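Local coordinates for type 2A phosphatase-associated protein 42 (Saccharomyces cerevisiae, PDB 2V0P) that regulates signalling in the TOR pathway by associating with type 2A-like phosphatase catalytic subunits and inhibiting the phosphatase SIT4, at residues A[176-187]-A[199-210]. Residues are numbered along the deposited sequence; the frame is centred on the assembly and turned at random. Where two conformers were deposited one is given.
Sequences ISTKLHCLELEL and LLRELYLMRLHH. With ZN (zinc ion), chain C.
L180 and M206 illustrate how two antiparallel helices interlock by knobs-into-holes packing: L180 enters the hole formed by L203, M206, R207 and H210, while M206 fills the one between I176, K179, L180 and L183. Here the C-terminal end of helix 156-186 meets the N-terminal part of helix 199-231, the short segments' axes 9.1 Å apart at closest approach. The leucine knob forks, sending CD1 to within 3.5 Å of L203 CD1 and setting CD2 against H210 CB. The selenomethionine M206 is bent at chi2 and chi3, which lays its SE 3.9 Å from I176 CG2 and tucks its CE against K179 CE. L183 spreads its two methyls over M206 CB and the chain of E202, and next to the connection between the helices L187 CD2 rests 3.6 Å from L199 CB.

A CH-pi contact adds an aromatic element: I176 CG1 stands 3.8 Å from the centroid of the H209 ring, almost directly over its face. The far end of that ring is fixed by a hydrogen bond from NE2 to D125; an alanine in place of H209 would probably leave I176 CG1 without the ring it packs on and D125 without this bond.

The one hydrogen bond between the two segments is part of a salt bridge, where R207 NH2 lies 2.7 Å from E184 OE2 with an N-H...O angle of 162°. It reaches the carboxylate's anti side, the two planes 41° apart, a single-point grip. The chemistry implies a helical hairpin, in keeping with the tetratricopeptide repeat-like fold of this N-terminal domain, joined chiefly by apolar interdigitation, with charge pairing at its margin.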
ATOM      1  N   ILE A 176       1.822   7.325 -26.109  1.00 36.76           N
ATOM      2  CA  ILE A 176       1.510   8.773 -26.182  1.00 35.62           C
ATOM      3  C   ILE A 176       2.730   9.567 -25.773  1.00 36.02           C
ATOM      4  O   ILE A 176       3.050  10.573 -26.431  1.00 36.64           O
ATOM      5  CB  ILE A 176       0.251   9.093 -25.377  1.00 34.65           C
ATOM      6  CG1 ILE A 176      -0.937   8.400 -26.038  1.00 33.81           C
ATOM      7  CG2 ILE A 176       0.047  10.582 -25.156  1.00 36.77           C
ATOM      8  CD1 ILE A 176      -1.011   8.575 -27.504  1.00 36.62           C
ATOM      9  N   SER A 177       3.475   9.093 -24.780  1.00 33.77           N
ATOM     10  CA  SER A 177       4.748   9.749 -24.482  1.00 37.14           C
ATOM     11  C   SER A 177       5.706   9.835 -25.682  1.00 38.04           C
ATOM     12  O   SER A 177       6.274  10.903 -25.944  1.00 39.16           O
ATOM     13  CB  SER A 177       5.465   9.145 -23.275  1.00 37.29           C
ATOM     14  OG  SER A 177       4.687   9.336 -22.145  1.00 39.84           O
ATOM     15  N   THR A 178       5.874   8.731 -26.403  1.00 38.61           N
ATOM     16  CA  THR A 178       6.730   8.705 -27.567  1.00 39.81           C
ATOM     17  C   THR A 178       6.190   9.624 -28.656  1.00 38.02           C
ATOM     18  O   THR A 178       6.960  10.351 -29.247  1.00 39.16           O
ATOM     19  CB  THR A 178       6.922   7.269 -28.121  1.00 39.84           C
ATOM     20  OG1 THR A 178       7.374   6.427 -27.059  1.00 44.33           O
ATOM     21  CG2 THR A 178       7.946   7.238 -29.224  1.00 41.86           C
ATOM     22  N   LYS A 179       4.890   9.591 -28.916  1.00 37.07           N
ATOM     23  CA  LYS A 179       4.295  10.504 -29.891  1.00 38.40           C
ATOM     24  C   LYS A 179       4.527  11.974 -29.488  1.00 37.22           C
ATOM     25  O   LYS A 179       4.920  12.800 -30.319  1.00 37.84           O
ATOM     26  CB  LYS A 179       2.813  10.207 -30.122  1.00 38.86           C
ATOM     27  CG  LYS A 179       2.565   9.018 -31.031  1.00 43.88           C
ATOM     28  CD  LYS A 179       1.169   8.402 -30.821  1.00 48.47           C
ATOM     29  CE  LYS A 179       0.047   9.250 -31.432  1.00 51.04           C
ATOM     30  NZ  LYS A 179      -1.305   8.597 -31.326  1.00 51.43           N
ATOM     31  N   LEU A 180       4.346  12.274 -28.216  1.00 36.21           N
ATOM     32  CA  LEU A 180       4.638  13.621 -27.678  1.00 36.25           C
ATOM     33  C   LEU A 180       6.109  14.013 -27.826  1.00 37.22           C
ATOM     34  O   LEU A 180       6.451  15.118 -28.255  1.00 37.00           O
ATOM     35  CB  LEU A 180       4.193  13.697 -26.222  1.00 36.75           C
ATOM     36  CG  LEU A 180       4.523  14.974 -25.437  1.00 34.83           C
ATOM     37  CD1 LEU A 180       4.041  16.200 -26.192  1.00 38.14           C
ATOM     38  CD2 LEU A 180       3.915  14.917 -24.111  1.00 36.15           C
ATOM     39  N   HIS A 181       6.984  13.079 -27.489  1.00 38.54           N
ATOM     40  CA  HIS A 181       8.409  13.253 -27.645  1.00 39.69           C
ATOM     41  C   HIS A 181       8.781  13.593 -29.098  1.00 39.52           C
ATOM     42  O   HIS A 181       9.434  14.613 -29.330  1.00 39.92           O
ATOM     43  CB  HIS A 181       9.121  11.977 -27.144  1.00 40.68           C
ATOM     44  CG  HIS A 181      10.599  12.118 -26.968  1.00 42.21           C
ATOM     45  ND1 HIS A 181      11.191  13.265 -26.485  1.00 46.03           N
ATOM     46  CD2 HIS A 181      11.605  11.244 -27.195  1.00 44.69           C
ATOM     47  CE1 HIS A 181      12.499  13.098 -26.440  1.00 42.49           C
ATOM     48  NE2 HIS A 181      12.775  11.878 -26.855  1.00 45.41           N
ATOM     49  N   CYS A 182       8.379  12.773 -30.072  1.00 40.44           N
ATOM     50  CA  CYS A 182       8.776  13.034 -31.482  1.00 39.97           C
ATOM     51  C   CYS A 182       8.218  14.431 -31.946  1.00 39.81           C
ATOM     52  O   CYS A 182       8.911  15.169 -32.641  1.00 40.97           O
ATOM     53  CB  CYS A 182       8.531  11.815 -32.457  1.00 40.38           C
ATOM     54  SG  CYS A 182      10.041  10.756 -33.254  1.00 43.67           S
ATOM     55  N   LEU A 183       7.016  14.800 -31.513  1.00 38.49           N
ATOM     56  CA  LEU A 183       6.426  16.147 -31.753  1.00 38.49           C
ATOM     57  C   LEU A 183       7.237  17.303 -31.191  1.00 38.14           C
ATOM     58  O   LEU A 183       7.622  18.194 -31.943  1.00 38.02           O
ATOM     59  CB  LEU A 183       4.988  16.229 -31.293  1.00 36.80           C
ATOM     60  CG  LEU A 183       3.936  15.612 -32.202  1.00 36.69           C
ATOM     61  CD1 LEU A 183       2.620  15.441 -31.486  1.00 37.29           C
ATOM     62  CD2 LEU A 183       3.756  16.380 -33.490  1.00 41.28           C
ATOM     63  N   GLU A 184       7.584  17.244 -29.918  1.00 38.85           N
ATOM     64  CA  GLU A 184       8.464  18.238 -29.311  1.00 41.48           C
ATOM     65  C   GLU A 184       9.781  18.410 -30.080  1.00 42.50           C
ATOM     66  O   GLU A 184      10.236  19.536 -30.277  1.00 42.85           O
ATOM     67  CB  GLU A 184       8.737  17.915 -27.837  1.00 41.90           C
ATOM     68  CG  GLU A 184       7.525  18.094 -26.941  1.00 45.66           C
ATOM     69  CD  GLU A 184       7.690  17.469 -25.570  1.00 52.11           C
ATOM     70  OE1 GLU A 184       8.609  16.641 -25.400  1.00 55.81           O
ATOM     71  OE2 GLU A 184       6.889  17.796 -24.657  1.00 55.33           O
ATOM     72  N   LEU A 185      10.374  17.302 -30.530  1.00 42.79           N
ATOM     73  CA  LEU A 185      11.646  17.355 -31.232  1.00 44.09           C
ATOM     74  C   LEU A 185      11.497  17.895 -32.652  1.00 44.47           C
ATOM     75  O   LEU A 185      12.344  18.645 -33.111  1.00 44.11           O
ATOM     76  CB  LEU A 185      12.308  15.982 -31.246  1.00 44.19           C
ATOM     77  CG  LEU A 185      12.937  15.493 -29.947  1.00 45.33           C
ATOM     78  CD1 LEU A 185      12.949  13.978 -29.931  1.00 47.52           C
ATOM     79  CD2 LEU A 185      14.338  16.042 -29.795  1.00 46.73           C
ATOM     80  N   GLU A 186      10.422  17.519 -33.331  1.00 45.79           N
ATOM     81  CA  GLU A 186      10.121  18.068 -34.654  1.00 48.48           C
ATOM     82  C   GLU A 186       9.941  19.600 -34.628  1.00 49.31           C
ATOM     83  O   GLU A 186      10.203  20.268 -35.637  1.00 49.70           O
ATOM     84  CB  GLU A 186       8.906  17.382 -35.271  1.00 48.38           C
ATOM     85  CG  GLU A 186       9.193  15.988 -35.786  1.00 51.59           C
ATOM     86  CD  GLU A 186       8.014  15.377 -36.522  1.00 55.27           C
ATOM     87  OE1 GLU A 186       6.900  15.334 -35.942  1.00 56.90           O
ATOM     88  OE2 GLU A 186       8.212  14.929 -37.680  1.00 57.50           O
ATOM     89  N   LEU A 187       9.523  20.138 -33.477  1.00 50.38           N
ATOM     90  CA  LEU A 187       9.455  21.589 -33.262  1.00 51.30           C
ATOM     91  C   LEU A 187      10.827  22.215 -32.989  1.00 51.67           C
ATOM     92  O   LEU A 187      11.394  22.063 -31.901  1.00 52.18           O
ATOM     93  CB  LEU A 187       8.481  21.936 -32.133  1.00 51.50           C
ATOM     94  CG  LEU A 187       7.030  22.299 -32.462  1.00 52.51           C
ATOM     95  CD1 LEU A 187       6.951  23.471 -33.459  1.00 53.17           C
ATOM     96  CD2 LEU A 187       6.242  21.096 -32.961  1.00 52.48           C
ATOM     97  N   LEU A 199       2.221  22.317 -36.669  1.00 44.32           N
ATOM     98  CA  LEU A 199       2.463  21.253 -35.687  1.00 42.65           C
ATOM     99  C   LEU A 199       2.090  21.669 -34.262  1.00 40.71           C
ATOM    100  O   LEU A 199       1.787  20.819 -33.440  1.00 40.83           O
ATOM    101  CB  LEU A 199       3.913  20.769 -35.728  1.00 43.26           C
ATOM    102  CG  LEU A 199       4.512  20.289 -37.058  1.00 45.15           C
ATOM    103  CD1 LEU A 199       5.876  19.655 -36.800  1.00 47.21           C
ATOM    104  CD2 LEU A 199       3.599  19.314 -37.833  1.00 47.52           C
ATOM    105  N   LEU A 200       2.110  22.968 -33.978  1.00 38.30           N
ATOM    106  CA  LEU A 200       1.893  23.458 -32.613  1.00 36.57           C
ATOM    107  C   LEU A 200       0.631  22.931 -31.970  1.00 34.36           C
ATOM    108  O   LEU A 200       0.628  22.457 -30.783  1.00 36.12           O
ATOM    109  CB  LEU A 200       1.874  24.996 -32.571  1.00 37.15           C
ATOM    110  CG  LEU A 200       2.589  25.584 -31.369  1.00 39.55           C
ATOM    111  CD1 LEU A 200       4.087  25.377 -31.570  1.00 41.86           C
ATOM    112  CD2 LEU A 200       2.273  27.083 -31.209  1.00 38.88           C
ATOM    113  N   ARG A 201      -0.448  23.055 -32.707  1.00 31.07           N
ATOM    114  CA  ARG A 201      -1.749  22.623 -32.257  1.00 31.83           C
ATOM    115  C   ARG A 201      -1.775  21.132 -31.928  1.00 31.84           C
ATOM    116  O   ARG A 201      -2.439  20.735 -31.003  1.00 30.54           O
ATOM    117  CB  ARG A 201      -2.805  22.905 -33.312  1.00 30.37           C
ATOM    118  CG  ARG A 201      -4.199  22.594 -32.860  1.00 31.29           C
ATOM    119  CD  ARG A 201      -5.238  23.310 -33.718  1.00 31.21           C
ATOM    120  NE  ARG A 201      -6.531  23.176 -33.080  1.00 33.71           N
ATOM    121  CZ  ARG A 201      -7.127  24.122 -32.357  1.00 35.75           C
ATOM    122  NH1 ARG A 201      -6.566  25.345 -32.209  1.00 33.67           N
ATOM    123  NH2 ARG A 201      -8.304  23.840 -31.798  1.00 33.39           N
ATOM    124  N   GLU A 202      -1.092  20.338 -32.770  1.00 32.48           N
ATOM    125  CA  GLU A 202      -0.979  18.910 -32.566  0.50 33.05           C
ATOM    126  C   GLU A 202      -0.182  18.610 -31.290  1.00 32.51           C
ATOM    127  O   GLU A 202      -0.583  17.802 -30.509  1.00 31.60           O
ATOM    128  CB  GLU A 202      -0.324  18.271 -33.785  0.50 33.07           C
ATOM    129  CG  GLU A 202      -0.013  16.792 -33.637  0.50 34.88           C
ATOM    130  CD  GLU A 202       0.532  16.180 -34.914  0.50 34.55           C
ATOM    131  OE1 GLU A 202       1.296  16.868 -35.626  0.50 37.41           O
ATOM    132  OE2 GLU A 202       0.205  15.009 -35.206  0.50 37.71           O
ATOM    133  N   LEU A 203       0.940  19.291 -31.113  1.00 32.23           N
ATOM    134  CA  LEU A 203       1.729  19.177 -29.908  1.00 34.13           C
ATOM    135  C   LEU A 203       0.935  19.459 -28.610  1.00 33.63           C
ATOM    136  O   LEU A 203       1.048  18.717 -27.627  1.00 34.57           O
ATOM    137  CB  LEU A 203       2.978  20.041 -30.041  1.00 34.09           C
ATOM    138  CG  LEU A 203       3.915  20.284 -28.872  1.00 36.28           C
ATOM    139  CD1 LEU A 203       4.395  18.945 -28.340  1.00 40.89           C
ATOM    140  CD2 LEU A 203       5.092  21.162 -29.298  1.00 36.97           C
ATOM    141  N   TYR A 204       0.161  20.538 -28.599  1.00 32.28           N
ATOM    142  CA  TYR A 204      -0.607  20.918 -27.469  1.00 34.20           C
ATOM    143  C   TYR A 204      -1.666  19.906 -27.087  1.00 32.26           C
ATOM    144  O   TYR A 204      -1.838  19.630 -25.912  1.00 35.96           O
ATOM    145  CB  TYR A 204      -1.219  22.315 -27.657  1.00 35.30           C
ATOM    146  CG  TYR A 204      -0.189  23.402 -27.733  1.00 38.48           C
ATOM    147  CD1 TYR A 204       1.116  23.196 -27.288  1.00 43.10           C
ATOM    148  CD2 TYR A 204      -0.529  24.665 -28.194  1.00 39.49           C
ATOM    149  CE1 TYR A 204       2.075  24.222 -27.342  1.00 45.40           C
ATOM    150  CE2 TYR A 204       0.411  25.682 -28.259  1.00 43.24           C
ATOM    151  CZ  TYR A 204       1.702  25.467 -27.814  1.00 44.57           C
ATOM    152  OH  TYR A 204       2.620  26.512 -27.867  1.00 45.40           O
ATOM    153  N   LEU A 205      -2.354  19.385 -28.065  1.00 30.34           N
ATOM    154  CA  LEU A 205      -3.317  18.322 -27.913  1.00 32.15           C
ATOM    155  C   LEU A 205      -2.665  17.035 -27.431  1.00 31.73           C
ATOM    156  O   LEU A 205      -3.251  16.401 -26.628  1.00 30.70           O
ATOM    157  CB  LEU A 205      -4.096  18.048 -29.171  1.00 32.89           C
ATOM    158  CG  LEU A 205      -5.018  19.223 -29.560  1.00 30.48           C
ATOM    159  CD1 LEU A 205      -5.458  19.056 -30.961  1.00 34.51           C
ATOM    160  CD2 LEU A 205      -6.201  19.308 -28.615  1.00 31.46           C
HETATM  161  N   MSE A 206      -1.528  16.658 -28.009  1.00 32.46           N
HETATM  162  CA  MSE A 206      -0.783  15.452 -27.593  1.00 35.45           C
HETATM  163  C   MSE A 206      -0.284  15.633 -26.165  1.00 35.74           C
HETATM  164  O   MSE A 206      -0.169  14.668 -25.392  1.00 37.20           O
HETATM  165  CB  MSE A 206       0.393  15.155 -28.540  1.00 34.55           C
HETATM  166  CG  MSE A 206       1.053  13.767 -28.329  1.00 40.28           C
HETATM  167 SE   MSE A 206      -0.234  12.330 -28.685  1.00 44.89          SE
HETATM  168  CE  MSE A 206      -0.480  12.568 -30.612  1.00 45.20           C
ATOM    169  N   ARG A 207       0.076  16.857 -25.830  1.00 35.02           N
ATOM    170  CA  ARG A 207       0.532  17.112 -24.507  1.00 36.48           C
ATOM    171  C   ARG A 207      -0.643  16.837 -23.499  1.00 36.14           C
ATOM    172  O   ARG A 207      -0.487  16.104 -22.519  1.00 34.91           O
ATOM    173  CB  ARG A 207       1.194  18.482 -24.460  1.00 35.61           C
ATOM    174  CG  ARG A 207       1.649  18.943 -23.116  1.00 43.36           C
ATOM    175  CD  ARG A 207       2.513  20.173 -23.301  1.00 47.99           C
ATOM    176  NE  ARG A 207       3.763  19.808 -23.956  1.00 52.65           N
ATOM    177  CZ  ARG A 207       4.490  20.611 -24.726  1.00 54.78           C
ATOM    178  NH1 ARG A 207       4.107  21.864 -24.980  1.00 56.72           N
ATOM    179  NH2 ARG A 207       5.612  20.146 -25.258  1.00 57.34           N
ATOM    180  N   LEU A 208      -1.840  17.331 -23.798  1.00 36.00           N
ATOM    181  CA  LEU A 208      -2.981  17.051 -22.926  1.00 35.63           C
ATOM    182  C   LEU A 208      -3.201  15.525 -22.830  1.00 35.14           C
ATOM    183  O   LEU A 208      -3.514  14.998 -21.782  1.00 35.65           O
ATOM    184  CB  LEU A 208      -4.255  17.763 -23.426  1.00 36.13           C
ATOM    185  CG  LEU A 208      -4.110  19.273 -23.276  1.00 28.65           C
ATOM    186  CD1 LEU A 208      -5.351  19.932 -23.929  1.00 35.10           C
ATOM    187  CD2 LEU A 208      -3.993  19.775 -21.885  1.00 37.75           C
ATOM    188  N   HIS A 209      -3.044  14.848 -23.960  1.00 36.01           N
ATOM    189  CA  HIS A 209      -3.238  13.416 -24.022  1.00 34.64           C
ATOM    190  C   HIS A 209      -2.302  12.727 -22.991  1.00 32.22           C
ATOM    191  O   HIS A 209      -2.764  11.910 -22.277  1.00 34.73           O
ATOM    192  CB  HIS A 209      -2.983  12.917 -25.448  1.00 35.99           C
ATOM    193  CG  HIS A 209      -3.561  11.568 -25.721  1.00 39.05           C
ATOM    194  ND1 HIS A 209      -3.809  11.108 -26.999  1.00 39.69           N
ATOM    195  CD2 HIS A 209      -3.998  10.605 -24.880  1.00 35.67           C
ATOM    196  CE1 HIS A 209      -4.319   9.892 -26.924  1.00 41.63           C
ATOM    197  NE2 HIS A 209      -4.452   9.574 -25.653  1.00 36.34           N
ATOM    198  N   HIS A 210      -1.046  13.141 -22.914  1.00 30.84           N
ATOM    199  CA  HIS A 210      -0.030  12.511 -22.118  1.00 33.34           C
ATOM    200  C   HIS A 210      -0.414  12.830 -20.682  1.00 33.18           C
ATOM    201  O   HIS A 210      -0.432  11.949 -19.869  1.00 33.56           O
ATOM    202  CB  HIS A 210       1.342  13.037 -22.495  1.00 32.31           C
ATOM    203  CG  HIS A 210       2.388  12.804 -21.475  1.00 36.03           C
ATOM    204  ND1 HIS A 210       2.997  13.832 -20.787  1.00 45.51           N
ATOM    205  CD2 HIS A 210       2.905  11.660 -20.972  1.00 40.91           C
ATOM    206  CE1 HIS A 210       3.849  13.330 -19.911  1.00 43.65           C
ATOM    207  NE2 HIS A 210       3.813  12.014 -20.007  1.00 44.22           N
TER
HETATM  208 ZN    ZN C1235      11.240  10.463 -32.556  1.00 81.66          ZN